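Local coordinates for phosphoglycerate oxidoreductase (Rhizobium etli, PDB 4HY3), which probably uses NAD(P)H to reduce hydroxypyruvate or glyoxylate, as a member of the D-isomer specific 2-hydroxyacid dehydrogenase family, at residues A[172-184]-A[227-240]. Sequence-based numbering, arbitrary orientation.
Sequences RLIAGSEIGIVGF and VLTKSDFIFVVAAV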
loop_
_atom_site.group_PDB
_atom_site.type_symbol
_atom_site.label_atom_id
_atom_site.label_comp_id
_atom_site.label_asym_id
_atom_site.label_seq_id
_atom_site.Cartn_x
_atom_site.Cartn_y
_atom_site.Cartn_z
ATOM N N ARG A 172 12.339 20.915 6.858
ATOM C CA ARG A 172 11.973 20.337 5.570
ATOM C C ARG A 172 11.326 18.968 5.776
ATOM O O ARG A 172 11.747 18.200 6.651
ATOM C CB ARG A 172 13.225 20.151 4.734
ATOM C CG ARG A 172 12.940 19.904 3.271
ATOM C CD ARG A 172 13.637 18.642 2.813
ATOM N NE ARG A 172 12.838 18.044 1.759
ATOM C CZ ARG A 172 13.160 18.080 0.477
ATOM N NH1 ARG A 172 14.293 18.668 0.110
ATOM N NH2 ARG A 172 12.359 17.515 -0.422
ATOM N N LEU A 173 10.305 18.667 4.974
ATOM C CA LEU A 173 9.622 17.390 5.036
ATOM C C LEU A 173 10.360 16.360 4.212
ATOM O O LEU A 173 11.052 16.708 3.263
ATOM C CB LEU A 173 8.220 17.472 4.465
ATOM C CG LEU A 173 7.292 18.636 4.719
ATOM C CD1 LEU A 173 7.593 19.739 3.713
ATOM C CD2 LEU A 173 5.868 18.135 4.543
ATOM N N ILE A 174 10.180 15.084 4.565
ATOM C CA ILE A 174 10.686 13.988 3.756
ATOM C C ILE A 174 9.687 13.595 2.669
ATOM O O ILE A 174 10.073 13.052 1.652
ATOM C CB ILE A 174 11.118 12.797 4.638
ATOM C CG1 ILE A 174 12.388 13.163 5.378
ATOM C CG2 ILE A 174 11.380 11.533 3.827
ATOM C CD1 ILE A 174 13.035 12.003 6.082
ATOM N N ALA A 175 8.408 13.880 2.867
ATOM C CA ALA A 175 7.398 13.462 1.890
ATOM C C ALA A 175 7.669 14.089 0.522
ATOM O O ALA A 175 7.518 13.419 -0.504
ATOM C CB ALA A 175 5.993 13.760 2.382
ATOM N N GLY A 176 8.093 15.354 0.520
ATOM C CA GLY A 176 8.750 16.000 -0.643
ATOM C C GLY A 176 8.873 15.237 -1.972
ATOM O O GLY A 176 7.884 15.112 -2.687
ATOM N N SER A 177 10.036 14.709 -2.353
ATOM C CA SER A 177 11.297 14.661 -1.638
ATOM C C SER A 177 12.130 13.689 -2.437
ATOM O O SER A 177 11.609 12.680 -2.940
ATOM C CB SER A 177 11.136 14.073 -0.256
ATOM O OG SER A 177 12.353 14.141 0.476
ATOM N N GLU A 178 13.420 13.967 -2.552
ATOM C CA GLU A 178 14.285 13.110 -3.349
ATOM C C GLU A 178 15.161 12.207 -2.484
ATOM O O GLU A 178 16.109 12.693 -1.818
ATOM C CB GLU A 178 15.157 13.950 -4.284
ATOM C CG GLU A 178 14.397 14.860 -5.254
ATOM C CD GLU A 178 14.356 14.295 -6.657
ATOM O OE1 GLU A 178 14.011 13.101 -6.793
ATOM O OE2 GLU A 178 14.666 15.043 -7.611
ATOM N N ILE A 179 14.848 10.898 -2.496
ATOM C CA ILE A 179 15.680 9.911 -1.771
ATOM C C ILE A 179 16.531 9.035 -2.658
ATOM O O ILE A 179 16.031 8.416 -3.599
ATOM C CB ILE A 179 14.871 8.958 -0.876
ATOM C CG1 ILE A 179 14.116 9.738 0.192
ATOM C CG2 ILE A 179 15.809 7.951 -0.223
ATOM C CD1 ILE A 179 12.842 9.063 0.647
ATOM N N GLY A 180 17.809 8.958 -2.312
ATOM C CA GLY A 180 18.718 8.034 -2.973
ATOM C C GLY A 180 19.400 7.009 -2.084
ATOM O O GLY A 180 19.913 7.299 -0.979
ATOM N N ILE A 181 19.430 5.789 -2.586
ATOM C CA ILE A 181 20.024 4.698 -1.841
ATOM C C ILE A 181 21.268 4.135 -2.561
ATOM O O ILE A 181 21.182 3.661 -3.708
ATOM C CB ILE A 181 18.965 3.621 -1.569
ATOM C CG1 ILE A 181 17.741 4.280 -0.945
ATOM C CG2 ILE A 181 19.509 2.577 -0.618
ATOM C CD1 ILE A 181 16.552 3.346 -0.788
ATOM N N VAL A 182 22.416 4.223 -1.891
ATOM C CA VAL A 182 23.663 3.605 -2.381
ATOM C C VAL A 182 23.766 2.149 -1.889
ATOM O O VAL A 182 24.151 1.869 -0.740
ATOM C CB VAL A 182 24.920 4.412 -1.968
ATOM C CG1 VAL A 182 26.190 3.683 -2.387
ATOM C CG2 VAL A 182 24.899 5.807 -2.566
ATOM N N GLY A 183 23.430 1.224 -2.774
ATOM C CA GLY A 183 23.286 -0.179 -2.401
ATOM C C GLY A 183 21.825 -0.474 -2.169
ATOM O O GLY A 183 21.009 0.441 -2.092
ATOM N N PHE A 184 21.496 -1.759 -2.068
ATOM C CA PHE A 184 20.116 -2.187 -1.907
ATOM C C PHE A 184 20.081 -3.680 -1.868
ATOM O O PHE A 184 19.980 -4.319 -2.926
ATOM C CB PHE A 184 19.281 -1.757 -3.118
ATOM C CG PHE A 184 17.796 -1.933 -2.943
ATOM C CD1 PHE A 184 17.005 -0.863 -2.503
ATOM C CD2 PHE A 184 17.182 -3.132 -3.253
ATOM C CE1 PHE A 184 15.631 -0.982 -2.365
ATOM C CE2 PHE A 184 15.804 -3.267 -3.110
ATOM C CZ PHE A 184 15.025 -2.188 -2.661
ATOM N N VAL A 227 22.121 9.366 -8.026
ATOM C CA VAL A 227 21.772 9.097 -6.633
ATOM C C VAL A 227 22.516 10.090 -5.762
ATOM O O VAL A 227 21.969 10.663 -4.803
ATOM C CB VAL A 227 22.154 7.651 -6.224
ATOM C CG1 VAL A 227 22.145 7.451 -4.711
ATOM C CG2 VAL A 227 21.227 6.650 -6.885
ATOM N N LEU A 228 23.766 10.308 -6.138
ATOM C CA LEU A 228 24.687 11.095 -5.363
ATOM C C LEU A 228 24.370 12.582 -5.526
ATOM O O LEU A 228 24.692 13.397 -4.654
ATOM C CB LEU A 228 26.097 10.771 -5.845
ATOM C CG LEU A 228 27.278 10.969 -4.904
ATOM C CD1 LEU A 228 28.492 10.165 -5.362
ATOM C CD2 LEU A 228 27.631 12.446 -4.820
ATOM N N THR A 229 23.694 12.918 -6.624
ATOM C CA THR A 229 23.639 14.294 -7.089
ATOM C C THR A 229 22.270 14.939 -7.053
ATOM O O THR A 229 22.128 16.049 -6.532
ATOM C CB THR A 229 24.344 14.426 -8.467
ATOM O OG1 THR A 229 25.653 14.979 -8.258
ATOM C CG2 THR A 229 23.543 15.276 -9.482
ATOM N N LYS A 230 21.277 14.246 -7.599
ATOM C CA LYS A 230 19.893 14.724 -7.641
ATOM C C LYS A 230 19.098 14.289 -6.408
ATOM O O LYS A 230 17.919 13.932 -6.522
ATOM C CB LYS A 230 19.221 14.173 -8.892
ATOM C CG LYS A 230 20.218 13.986 -10.020
ATOM C CD LYS A 230 19.584 13.721 -11.368
ATOM C CE LYS A 230 20.542 14.195 -12.438
ATOM N NZ LYS A 230 20.570 13.257 -13.585
ATOM N N SER A 231 19.742 14.311 -5.234
ATOM C CA SER A 231 19.114 13.741 -4.035
ATOM C C SER A 231 19.234 14.587 -2.758
ATOM O O SER A 231 20.296 15.149 -2.457
ATOM C CB SER A 231 19.596 12.295 -3.792
ATOM O OG SER A 231 18.841 11.350 -4.528
ATOM N N ASP A 232 18.127 14.670 -2.020
ATOM C CA ASP A 232 18.101 15.383 -0.756
ATOM C C ASP A 232 18.455 14.467 0.397
ATOM O O ASP A 232 19.048 14.912 1.388
ATOM C CB ASP A 232 16.738 16.012 -0.529
ATOM C CG ASP A 232 16.399 17.057 -1.576
ATOM O OD1 ASP A 232 17.117 18.095 -1.656
ATOM O OD2 ASP A 232 15.403 16.839 -2.305
ATOM N N PHE A 233 18.100 13.186 0.268
ATOM C CA PHE A 233 18.507 12.209 1.253
ATOM C C PHE A 233 19.155 11.007 0.616
ATOM O O PHE A 233 18.556 10.325 -0.226
ATOM C CB PHE A 233 17.324 11.765 2.086
ATOM C CG PHE A 233 16.587 12.891 2.758
ATOM C CD1 PHE A 233 17.012 13.378 3.973
ATOM C CD2 PHE A 233 15.462 13.443 2.171
ATOM C CE1 PHE A 233 16.343 14.406 4.593
ATOM C CE2 PHE A 233 14.780 14.466 2.793
ATOM C CZ PHE A 233 15.221 14.947 4.012
ATOM N N ILE A 234 20.388 10.752 1.045
ATOM C CA ILE A 234 21.214 9.677 0.517
ATOM C C ILE A 234 21.546 8.756 1.669
ATOM O O ILE A 234 22.128 9.205 2.664
ATOM C CB ILE A 234 22.538 10.221 -0.084
ATOM C CG1 ILE A 234 22.242 11.224 -1.201
ATOM C CG2 ILE A 234 23.460 9.103 -0.568
ATOM C CD1 ILE A 234 23.226 12.364 -1.189
ATOM N N PHE A 235 21.181 7.478 1.511
ATOM C CA PHE A 235 21.497 6.424 2.464
ATOM C C PHE A 235 22.533 5.457 1.868
ATOM O O PHE A 235 22.305 4.906 0.784
ATOM C CB PHE A 235 20.228 5.608 2.784
ATOM C CG PHE A 235 19.129 6.385 3.470
ATOM C CD1 PHE A 235 19.039 6.411 4.867
ATOM C CD2 PHE A 235 18.169 7.071 2.725
ATOM C CE1 PHE A 235 18.012 7.109 5.502
ATOM C CE2 PHE A 235 17.153 7.778 3.353
ATOM C CZ PHE A 235 17.069 7.801 4.742
ATOM N N VAL A 236 23.651 5.240 2.566
ATOM C CA VAL A 236 24.596 4.143 2.256
ATOM C C VAL A 236 24.270 2.864 3.077
ATOM O O VAL A 236 24.298 2.852 4.320
ATOM C CB VAL A 236 26.066 4.526 2.516
ATOM C CG1 VAL A 236 26.972 3.521 1.823
ATOM C CG2 VAL A 236 26.368 5.957 2.064
ATOM N N VAL A 237 24.029 1.770 2.369
ATOM C CA VAL A 237 23.220 0.703 2.908
ATOM C C VAL A 237 23.788 -0.712 2.671
ATOM O O VAL A 237 23.502 -1.649 3.435
ATOM C CB VAL A 237 21.790 0.916 2.381
ATOM C CG1 VAL A 237 21.116 -0.352 1.931
ATOM C CG2 VAL A 237 20.989 1.622 3.428
ATOM N N ALA A 238 24.612 -0.843 1.630
ATOM C CA ALA A 238 25.336 -2.077 1.312
ATOM C C ALA A 238 26.648 -1.725 0.631
ATOM O O ALA A 238 26.771 -0.652 0.025
ATOM C CB ALA A 238 24.509 -2.983 0.416
ATOM N N ALA A 239 27.629 -2.623 0.752
ATOM C CA ALA A 239 28.890 -2.539 -0.008
ATOM C C ALA A 239 28.629 -3.018 -1.442
ATOM O O ALA A 239 27.653 -3.759 -1.686
ATOM C CB ALA A 239 29.984 -3.373 0.656
ATOM N N VAL A 240 29.472 -2.592 -2.390
ATOM C CA VAL A 240 29.235 -2.934 -3.804
ATOM C C VAL A 240 30.459 -3.134 -4.727
ATOM O O VAL A 240 30.375 -2.727 -5.890
ATOM C CB VAL A 240 28.243 -1.933 -4.484
ATOM C CG1 VAL A 240 26.796 -2.242 -4.114
ATOM C CG2 VAL A 240 28.588 -0.480 -4.161
#
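Gly180 N gives a hydrogen bond to Phe233 O (2.6 Å), and Gly180 O accepts one from Phe235 N. Strands 178-182 and 233-236 run parallel here. Val182 continues the pattern with Phe235 O and Val237 N. At the start of the ladder Glu178 O takes two donors, Asp232 N and Phe233 N. Ser231 OG and Val227 CG1 lie against the Gly180 backbone. Val182 CG2 meets Val227 CG1 (3.9 Å) and Ile234 CG2. On the other face Ile179 CG2 reaches the edge of the Phe235 ring, and Ile174 CD1 lies over the Phe233 ring, offset toward its rim. Arg172 NH1 forms a salt bridge with Asp232 OD2 (3.2 Å), with the guanidinium and carboxylate planes 51° apart. Arg172 has CG anti to the backbone N (chi1 -165°), and bends at chi2 and chi3 bring NH1 to Asp232. The guanidinium is steadied by its NE, bonded in plane to Leu173 O. With an alanine here, Asp232 would probably be left to its other partner, Arg257, and Phe233 CZ would lose its contact with CD. Gly183 begins a probable Rossmann-type GxGxxG turn. The pair forms the middle of the parallel sheet, between strands 201-205 and 261-264, and helix 131-147 packs on Ile174, Phe233 and Phe235.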